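Local coordinates for uncharacterized protein (Actinomyces odontolyticus, PDB 4MJG) that is of unknown function but is probably a lipoprotein, with a domain of an uncharacterised family built on a single antiparallel beta-sheet, at residues 38-43 with 70-75; 89-94 with 109-114. All coordinates share one frame; numbering follows the deposited sequence.

Contact 1. Residues 38-43 with 70-75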
loop_
_atom_site.group_PDB
_atom_site.type_symbol
_atom_site.label_atom_id
_atom_site.label_comp_id
_atom_site.label_asym_id
_atom_site.label_seq_id
_atom_site.Cartn_x
_atom_site.Cartn_y
_atom_site.Cartn_z
ATOM N N ALA A 38 -13.617 -2.100 6.283
ATOM C CA ALA A 38 -14.672 -1.678 7.205
ATOM C C ALA A 38 -15.977 -1.374 6.467
ATOM O O ALA A 38 -17.048 -1.806 6.893
ATOM C CB ALA A 38 -14.222 -0.465 8.005
ATOM N N GLU A 39 -15.872 -0.650 5.353
ATOM C CA GLU A 39 -17.031 -0.278 4.532
ATOM C C GLU A 39 -17.702 -1.504 3.917
ATOM O O GLU A 39 -18.919 -1.516 3.716
ATOM C CB GLU A 39 -16.614 0.697 3.421
ATOM C CG GLU A 39 -17.767 1.378 2.689
ATOM C CD GLU A 39 -18.549 2.347 3.561
ATOM O OE1 GLU A 39 -18.039 2.765 4.622
ATOM O OE2 GLU A 39 -19.682 2.700 3.174
ATOM N N THR A 40 -16.906 -2.523 3.611
ATOM C CA THR A 40 -17.440 -3.805 3.170
ATOM C C THR A 40 -18.262 -4.454 4.269
ATOM O O THR A 40 -19.305 -5.056 4.002
ATOM C CB THR A 40 -16.326 -4.805 2.833
ATOM O OG1 THR A 40 -15.385 -4.211 1.926
ATOM C CG2 THR A 40 -16.925 -6.054 2.215
ATOM N N GLY A 41 -17.776 -4.326 5.499
ATOM C CA GLY A 41 -18.323 -5.046 6.636
ATOM C C GLY A 41 -17.563 -6.347 6.762
ATOM O O GLY A 41 -18.151 -7.427 6.729
ATOM N N GLY A 42 -16.245 -6.246 6.887
ATOM C CA GLY A 42 -15.413 -7.433 6.950
ATOM C C GLY A 42 -13.929 -7.175 7.113
ATOM O O GLY A 42 -13.510 -6.344 7.924
ATOM N N GLU A 43 -13.139 -7.872 6.302
ATOM C CA GLU A 43 -11.734 -8.104 6.595
ATOM C C GLU A 43 -10.874 -8.017 5.352
ATOM O O GLU A 43 -11.368 -8.144 4.230
ATOM C CB GLU A 43 -11.579 -9.493 7.223
ATOM C CG GLU A 43 -12.184 -10.631 6.399
ATOM C CD GLU A 43 -12.242 -11.962 7.140
ATOM O OE1 GLU A 43 -12.221 -11.974 8.393
ATOM O OE2 GLU A 43 -12.321 -13.009 6.461
ATOM N N THR A 70 -3.068 -5.855 0.237
ATOM C CA THR A 70 -4.233 -6.447 0.892
ATOM C C THR A 70 -5.453 -6.364 0.002
ATOM O O THR A 70 -5.566 -5.464 -0.829
ATOM C CB THR A 70 -4.550 -5.782 2.246
ATOM O OG1 THR A 70 -4.873 -4.399 2.058
ATOM C CG2 THR A 70 -3.369 -5.901 3.176
ATOM N N VAL A 71 -6.368 -7.311 0.193
ATOM C CA VAL A 71 -7.528 -7.462 -0.672
ATOM C C VAL A 71 -8.813 -7.488 0.146
ATOM O O VAL A 71 -8.953 -8.292 1.065
ATOM C CB VAL A 71 -7.419 -8.752 -1.507
ATOM C CG1 VAL A 71 -8.680 -8.979 -2.329
ATOM C CG2 VAL A 71 -6.213 -8.666 -2.427
ATOM N N ALA A 72 -9.743 -6.601 -0.202
ATOM C CA ALA A 72 -11.059 -6.560 0.413
ATOM C C ALA A 72 -12.084 -7.031 -0.604
ATOM O O ALA A 72 -11.794 -7.062 -1.794
ATOM C CB ALA A 72 -11.384 -5.143 0.854
ATOM N N PRO A 73 -13.291 -7.396 -0.148
ATOM C CA PRO A 73 -14.333 -7.742 -1.121
ATOM C C PRO A 73 -14.746 -6.537 -1.971
ATOM O O PRO A 73 -14.463 -5.391 -1.601
ATOM C CB PRO A 73 -15.491 -8.229 -0.242
ATOM C CG PRO A 73 -14.850 -8.627 1.051
ATOM C CD PRO A 73 -13.716 -7.665 1.237
ATOM N N SER A 74 -15.410 -6.798 -3.096
ATOM C CA SER A 74 -15.646 -5.760 -4.101
ATOM C C SER A 74 -16.737 -4.770 -3.703
ATOM O O SER A 74 -17.584 -5.061 -2.857
ATOM C CB SER A 74 -15.994 -6.381 -5.460
ATOM O OG SER A 74 -15.919 -5.409 -6.493
HETATM N N MSE A 75 -16.681 -3.594 -4.320
HETATM C CA MSE A 75 -17.731 -2.584 -4.214
HETATM C C MSE A 75 -17.737 -1.852 -5.528
HETATM O O MSE A 75 -16.746 -1.879 -6.257
HETATM C CB MSE A 75 -17.494 -1.671 -3.001
HETATM C CG MSE A 75 -16.672 -0.415 -3.283
HETATM SE SE MSE A 75 -15.804 0.214 -1.628
HETATM C CE MSE A 75 -17.253 1.342 -0.937
#
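The pyrrolidine ring of P73 meets T40 through one methyl: T40 CG2 lies 3.5 Å from P73 CG, and CB and CD of the ring are almost as near. P73 CD also lies 3.8 Å from the carbonyl oxygen E43 O. T40 CG2 is anti to the backbone N, while T40 OG1 lies beside that N (chi1 -51°), hydrogen-bonded to V36 O one turn back in the helix. The hydroxyl bonds within its own helix, while the methyl makes the closest approach to the ring. E39 crosses the selenomethionine M75 at about a right angle, and E39 CG stands 3.7 Å from M75 CE, the methyl carbon placed by the bend at chi3 (-87°). This is a worked example of a Schellman helix end meeting a strand: G41, with positive phi, stops helix 34-40, and G42 and E43 carry the chain past P73 into strand 44-55. The contact rests on methyl, methylene and ring carbons together with the E43 carbonyl oxygen, which implies van der Waals contact with no hydrogen bond between the segments, the neighbouring backbone bonds of T45 with V71 supplying the strand pairing.

Contact 2. Residues 89-94 with 109-114; sequences PDWAVA and IQLIDN
A chi1 of 55° sets W91 CG between the backbone N and the carbonyl carbon, and chi2 (-99°) turns the indole so that its six-membered ring meets D113 and L111. Both partners stand obliquely to the ring: W91 CE3 lies 3.7 Å from D113 CB, and W91 CH2 is 4.1 Å from L111 CD2. The ring and the D113 carboxylate are turned 56° apart. That carboxylate is held by its own loop, OD1 accepting from the backbone N of Y115 and of G117. The same L111 methyl meets P89 tip to tip, CD2 to P89 CD at 3.6 Å, and L111 CG packs on A92 CB. P89 CG and A92 CB also lie over one face of the indole, offset toward its rim.

The backbones illustrate a classic beta bulge, V93 and A94 together facing I112. V93 N donates to I112 O (2.8 Å) in a bent bond, whereas I112 N donates to A94 O (3.0 Å) almost straight. From the bulge itself, V93 CG1 reaches N114 CB at 3.9 Å.

The bulge lies near the N-terminal part of strand 92-97, an outermost strand of the sheet within this chain, beside strand 107-113. L111 reaches V84 of helix 77-86 and V119 of strand 118-123, W91 also touches V32, and I112 packs against L118 on that strand and against F9.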
loop_
_atom_site.group_PDB
_atom_site.type_symbol
_atom_site.label_atom_id
_atom_site.label_comp_id
_atom_site.label_asym_id
_atom_site.label_seq_id
_atom_site.Cartn_x
_atom_site.Cartn_y
_atom_site.Cartn_z
ATOM N N PRO A 89 -6.482 10.995 3.549
ATOM C CA PRO A 89 -5.571 11.381 4.632
ATOM C C PRO A 89 -4.807 12.668 4.338
ATOM O O PRO A 89 -4.660 13.049 3.175
ATOM C CB PRO A 89 -4.600 10.202 4.705
ATOM C CG PRO A 89 -4.533 9.706 3.304
ATOM C CD PRO A 89 -5.894 9.944 2.699
ATOM N N ASP A 90 -4.309 13.310 5.394
ATOM C CA ASP A 90 -3.640 14.612 5.287
ATOM C C ASP A 90 -2.380 14.582 4.431
ATOM O O ASP A 90 -2.110 15.531 3.697
ATOM C CB ASP A 90 -3.292 15.159 6.679
ATOM C CG ASP A 90 -4.512 15.653 7.443
ATOM O OD1 ASP A 90 -5.615 15.729 6.856
ATOM O OD2 ASP A 90 -4.365 15.974 8.642
ATOM N N TRP A 91 -1.616 13.496 4.521
ATOM C CA TRP A 91 -0.371 13.368 3.750
ATOM C C TRP A 91 -0.576 13.263 2.229
ATOM O O TRP A 91 0.402 13.351 1.469
ATOM C CB TRP A 91 0.467 12.174 4.246
ATOM C CG TRP A 91 -0.258 10.852 4.263
ATOM C CD1 TRP A 91 -0.835 10.250 5.344
ATOM C CD2 TRP A 91 -0.475 9.971 3.150
ATOM N NE1 TRP A 91 -1.401 9.055 4.974
ATOM C CE2 TRP A 91 -1.193 8.858 3.634
ATOM C CE3 TRP A 91 -0.136 10.017 1.792
ATOM C CZ2 TRP A 91 -1.581 7.802 2.809
ATOM C CZ3 TRP A 91 -0.519 8.964 0.973
ATOM C CH2 TRP A 91 -1.236 7.871 1.486
ATOM N N ALA A 92 -1.825 13.068 1.792
ATOM C CA ALA A 92 -2.147 12.899 0.372
ATOM C C ALA A 92 -2.368 14.238 -0.322
ATOM O O ALA A 92 -3.393 14.885 -0.111
ATOM C CB ALA A 92 -3.381 12.022 0.212
ATOM N N VAL A 93 -1.413 14.640 -1.160
ATOM C CA VAL A 93 -1.505 15.921 -1.877
ATOM C C VAL A 93 -2.480 15.886 -3.065
ATOM O O VAL A 93 -2.923 16.935 -3.523
ATOM C CB VAL A 93 -0.121 16.432 -2.367
ATOM C CG1 VAL A 93 0.843 16.585 -1.195
ATOM C CG2 VAL A 93 0.477 15.524 -3.439
ATOM N N ALA A 94 -2.800 14.691 -3.570
ATOM C CA ALA A 94 -3.697 14.556 -4.728
ATOM C C ALA A 94 -4.338 13.171 -4.821
ATOM O O ALA A 94 -3.768 12.182 -4.365
ATOM C CB ALA A 94 -2.942 14.864 -6.013
ATOM N N ILE A 109 -7.375 3.797 -8.452
ATOM C CA ILE A 109 -7.362 5.125 -7.853
ATOM C C ILE A 109 -6.051 5.239 -7.085
ATOM O O ILE A 109 -5.701 4.345 -6.307
ATOM C CB ILE A 109 -8.540 5.353 -6.893
ATOM C CG1 ILE A 109 -9.865 5.200 -7.643
ATOM C CG2 ILE A 109 -8.456 6.741 -6.259
ATOM C CD1 ILE A 109 -11.074 5.157 -6.738
ATOM N N GLN A 110 -5.330 6.332 -7.313
ATOM C CA GLN A 110 -4.041 6.543 -6.688
ATOM C C GLN A 110 -4.121 7.674 -5.679
ATOM O O GLN A 110 -4.824 8.664 -5.895
ATOM C CB GLN A 110 -2.988 6.887 -7.741
ATOM C CG GLN A 110 -2.710 5.778 -8.741
ATOM C CD GLN A 110 -3.728 5.736 -9.855
ATOM O OE1 GLN A 110 -3.962 6.744 -10.535
ATOM N NE2 GLN A 110 -4.338 4.565 -10.057
ATOM N N LEU A 111 -3.374 7.521 -4.591
ATOM C CA LEU A 111 -3.240 8.542 -3.564
ATOM C C LEU A 111 -1.780 8.978 -3.568
ATOM O O LEU A 111 -0.898 8.181 -3.242
ATOM C CB LEU A 111 -3.629 7.949 -2.211
ATOM C CG LEU A 111 -4.667 8.688 -1.374
ATOM C CD1 LEU A 111 -5.934 8.956 -2.170
ATOM C CD2 LEU A 111 -4.980 7.871 -0.132
ATOM N N ILE A 112 -1.521 10.218 -3.979
ATOM C CA ILE A 112 -0.150 10.695 -4.179
ATOM C C ILE A 112 0.338 11.468 -2.959
ATOM O O ILE A 112 -0.305 12.426 -2.534
ATOM C CB ILE A 112 -0.035 11.609 -5.426
ATOM C CG1 ILE A 112 -0.686 10.961 -6.660
ATOM C CG2 ILE A 112 1.422 11.945 -5.721
ATOM C CD1 ILE A 112 -0.090 9.626 -7.062
ATOM N N ASP A 113 1.478 11.054 -2.407
ATOM C CA ASP A 113 2.083 11.752 -1.264
ATOM C C ASP A 113 3.032 12.852 -1.735
ATOM O O ASP A 113 3.364 12.943 -2.921
ATOM C CB ASP A 113 2.802 10.774 -0.314
ATOM C CG ASP A 113 3.960 10.029 -0.979
ATOM O OD1 ASP A 113 4.738 10.660 -1.726
ATOM O OD2 ASP A 113 4.103 8.805 -0.743
ATOM N N ASN A 114 3.469 13.680 -0.793
ATOM C CA ASN A 114 4.314 14.844 -1.104
ATOM C C ASN A 114 5.715 14.491 -1.622
ATOM O O ASN A 114 6.442 15.370 -2.085
ATOM C CB ASN A 114 4.405 15.809 0.096
ATOM C CG ASN A 114 4.450 15.090 1.436
ATOM O OD1 ASN A 114 3.729 14.108 1.657
ATOM N ND2 ASN A 114 5.283 15.586 2.346
#

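In the fold
Contacts 1 and 2 reach the same antiparallel sheet at separate places, with centres about 21 Å apart and no touch between them. Contact 1 is a surface contact that brings a helix end to inner strand 62-73; contact 2 is partly buried and pairs an outermost strand, 92-97, with strand 107-113. Their chemistry follows their place: 38-43 with 70-75 is largely apolar touching, plus one backbone carbonyl, without hydrogen bonds between the segments, whereas 89-94 with 109-114 combines strand bonding with aromatic and aliphatic packing and covers more surface. Helix 77-86 is a shared neighbour, meeting M75 and E39 from contact 1 and L111 and I109 from contact 2.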